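Local coordinates for IPT/TIG domain-containing protein (Bacteroides thetaiotaomicron, PDB 3TC9) that is of unproven function but probably serves as an auxiliary nutrient-binding protein, pairing an immunoglobulin-like domain with a six-bladed beta-propeller, at residues 354-359 with 363-368. Numbering follows the deposited sequence.
Sequences FYFCDR and CIRILT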
loop_
_atom_site.group_PDB
_atom_site.type_symbol
_atom_site.label_atom_id
_atom_site.label_comp_id
_atom_site.label_asym_id
_atom_site.label_seq_id
_atom_site.Cartn_x
_atom_site.Cartn_y
_atom_site.Cartn_z
ATOM N N PHE B 354 6.972 -0.822 13.904
ATOM C CA PHE B 354 6.339 -0.549 15.185
ATOM C C PHE B 354 6.649 0.895 15.609
ATOM O O PHE B 354 7.804 1.225 15.885
ATOM C CB PHE B 354 6.801 -1.580 16.218
ATOM C CG PHE B 354 6.190 -1.434 17.591
ATOM C CD1 PHE B 354 4.879 -1.840 17.834
ATOM C CD2 PHE B 354 6.944 -0.960 18.656
ATOM C CE1 PHE B 354 4.337 -1.786 19.122
ATOM C CE2 PHE B 354 6.392 -0.876 19.940
ATOM C CZ PHE B 354 5.095 -1.300 20.167
ATOM N N TYR B 355 5.615 1.759 15.560
ATOM C CA TYR B 355 5.633 3.179 15.908
ATOM C C TYR B 355 5.217 3.344 17.349
ATOM O O TYR B 355 4.161 2.862 17.719
ATOM C CB TYR B 355 4.659 3.956 15.019
ATOM C CG TYR B 355 5.143 4.196 13.607
ATOM C CD1 TYR B 355 5.277 3.143 12.709
ATOM C CD2 TYR B 355 5.373 5.490 13.138
ATOM C CE1 TYR B 355 5.650 3.360 11.384
ATOM C CE2 TYR B 355 5.742 5.718 11.812
ATOM C CZ TYR B 355 5.886 4.646 10.941
ATOM O OH TYR B 355 6.278 4.835 9.643
ATOM N N PHE B 356 6.001 4.024 18.164
ATOM C CA PHE B 356 5.597 4.149 19.561
ATOM C C PHE B 356 5.911 5.531 20.125
ATOM O O PHE B 356 6.817 6.220 19.642
ATOM C CB PHE B 356 6.259 3.049 20.428
ATOM C CG PHE B 356 7.759 3.087 20.489
ATOM C CD1 PHE B 356 8.528 2.449 19.517
ATOM C CD2 PHE B 356 8.414 3.760 21.518
ATOM C CE1 PHE B 356 9.927 2.461 19.588
ATOM C CE2 PHE B 356 9.810 3.785 21.573
ATOM C CZ PHE B 356 10.551 3.135 20.612
ATOM N N CYS B 357 5.179 5.901 21.182
ATOM C CA CYS B 357 5.384 7.126 21.914
ATOM C C CYS B 357 6.537 6.966 22.842
ATOM O O CYS B 357 6.580 6.013 23.600
ATOM C CB CYS B 357 4.128 7.508 22.682
ATOM S SG CYS B 357 2.742 7.960 21.626
ATOM N N ASP B 358 7.480 7.903 22.782
ATOM C CA ASP B 358 8.642 7.993 23.675
ATOM C C ASP B 358 8.347 9.218 24.543
ATOM O O ASP B 358 8.710 10.346 24.198
ATOM C CB ASP B 358 9.932 8.105 22.860
ATOM C CG ASP B 358 11.208 7.750 23.598
ATOM O OD1 ASP B 358 11.114 7.172 24.705
ATOM O OD2 ASP B 358 12.309 8.015 23.046
ATOM N N ARG B 359 7.536 8.984 25.598
ATOM C CA ARG B 359 6.964 9.994 26.481
ATOM C C ARG B 359 7.935 11.085 26.925
ATOM O O ARG B 359 7.610 12.261 26.737
ATOM C CB ARG B 359 6.315 9.344 27.699
ATOM C CG ARG B 359 5.330 10.227 28.430
ATOM C CD ARG B 359 5.241 9.806 29.876
ATOM N NE ARG B 359 4.042 10.342 30.516
ATOM C CZ ARG B 359 4.040 11.232 31.500
ATOM N NH1 ARG B 359 5.183 11.715 31.973
ATOM N NH2 ARG B 359 2.894 11.662 32.011
ATOM N N CYS B 363 8.432 12.528 21.605
ATOM C CA CYS B 363 8.437 12.215 20.171
ATOM C C CYS B 363 7.854 10.823 19.887
ATOM O O CYS B 363 7.497 10.077 20.810
ATOM C CB CYS B 363 9.853 12.349 19.608
ATOM S SG CYS B 363 11.045 11.226 20.351
ATOM N N ILE B 364 7.703 10.525 18.595
ATOM C CA ILE B 364 7.236 9.240 18.088
ATOM C C ILE B 364 8.440 8.563 17.481
ATOM O O ILE B 364 9.142 9.165 16.654
ATOM C CB ILE B 364 6.048 9.336 17.072
ATOM C CG1 ILE B 364 4.890 10.257 17.532
ATOM C CG2 ILE B 364 5.545 7.935 16.677
ATOM C CD1 ILE B 364 4.200 9.913 18.947
ATOM N N ARG B 365 8.683 7.324 17.889
ATOM C CA ARG B 365 9.811 6.541 17.386
ATOM C C ARG B 365 9.316 5.427 16.485
ATOM O O ARG B 365 8.138 5.104 16.509
ATOM C CB ARG B 365 10.645 5.961 18.550
ATOM C CG ARG B 365 10.944 6.939 19.696
ATOM C CD ARG B 365 12.010 7.983 19.435
ATOM N NE ARG B 365 13.314 7.424 19.072
ATOM C CZ ARG B 365 14.263 7.066 19.925
ATOM N NH1 ARG B 365 14.068 7.175 21.230
ATOM N NH2 ARG B 365 15.413 6.593 19.481
ATOM N N ILE B 366 10.197 4.890 15.642
ATOM C CA ILE B 366 9.904 3.744 14.793
ATOM C C ILE B 366 10.909 2.643 15.097
ATOM O O ILE B 366 12.096 2.890 15.033
ATOM C CB ILE B 366 9.898 4.047 13.250
ATOM C CG1 ILE B 366 9.141 5.358 12.888
ATOM C CG2 ILE B 366 9.399 2.828 12.449
ATOM C CD1 ILE B 366 9.484 5.861 11.552
ATOM N N LEU B 367 10.422 1.432 15.389
ATOM C CA LEU B 367 11.203 0.215 15.579
ATOM C C LEU B 367 10.912 -0.715 14.408
ATOM O O LEU B 367 9.769 -1.202 14.264
ATOM C CB LEU B 367 10.881 -0.479 16.913
ATOM C CG LEU B 367 11.455 -1.901 17.123
ATOM C CD1 LEU B 367 13.003 -1.913 17.104
ATOM C CD2 LEU B 367 10.946 -2.489 18.396
ATOM N N THR B 368 11.934 -0.930 13.551
ATOM C CA THR B 368 11.814 -1.823 12.398
ATOM C C THR B 368 11.982 -3.273 12.842
ATOM O O THR B 368 12.619 -3.527 13.860
ATOM C CB THR B 368 12.859 -1.507 11.302
ATOM O OG1 THR B 368 14.115 -2.041 11.707
ATOM C CG2 THR B 368 12.923 -0.040 10.934
#
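The ring of F356 lies against the aliphatic base of R365: CB of R365 stands over one ring face, 3.8 Å from the centroid, a CH-pi contact displaced toward the CZ rim. F356 reaches it because its CG sits between the backbone N and the carbonyl carbon (chi1 63°), which swings the ring across to strand 363-367, with CB of L367 at the ring edge. The R365 chain then bends at chi2 and chi3, carrying its guanidinium back to D358. NH1 of R365 meets OD2 of D358 at 2.7 Å, in the guanidinium plane but 36° out of the carboxylate plane, and the N-H...O angle of 144° shows that the hydrogen bond within this salt bridge is bent. N361 also binds OD2, OD1 accepts the backbone N-H of H332, and D323 forms a second salt bridge with R365, so each charged group has more than one polar partner. A leucine in place of R365 would probably leave the buried carboxylate of D358 without its cationic mate across the hairpin. On the other face of the sheet, CG1 of I366 covers the Y355 ring 3.8 Å from its centroid, and SG of C357 touches CD1 of I364 at 3.6 Å. Between these faces the backbones pair antiparallel: reciprocal N-H...O bonds join F354 with L367 and F356 with R365, whereas in the D358-C363 pair the return bond, C363 N to D358 O, is weak at 3.4 Å. Neighbouring strands 334-341 and 372-376 flank this beta hairpin, making it the centre of one antiparallel blade of the six-bladed beta-propeller.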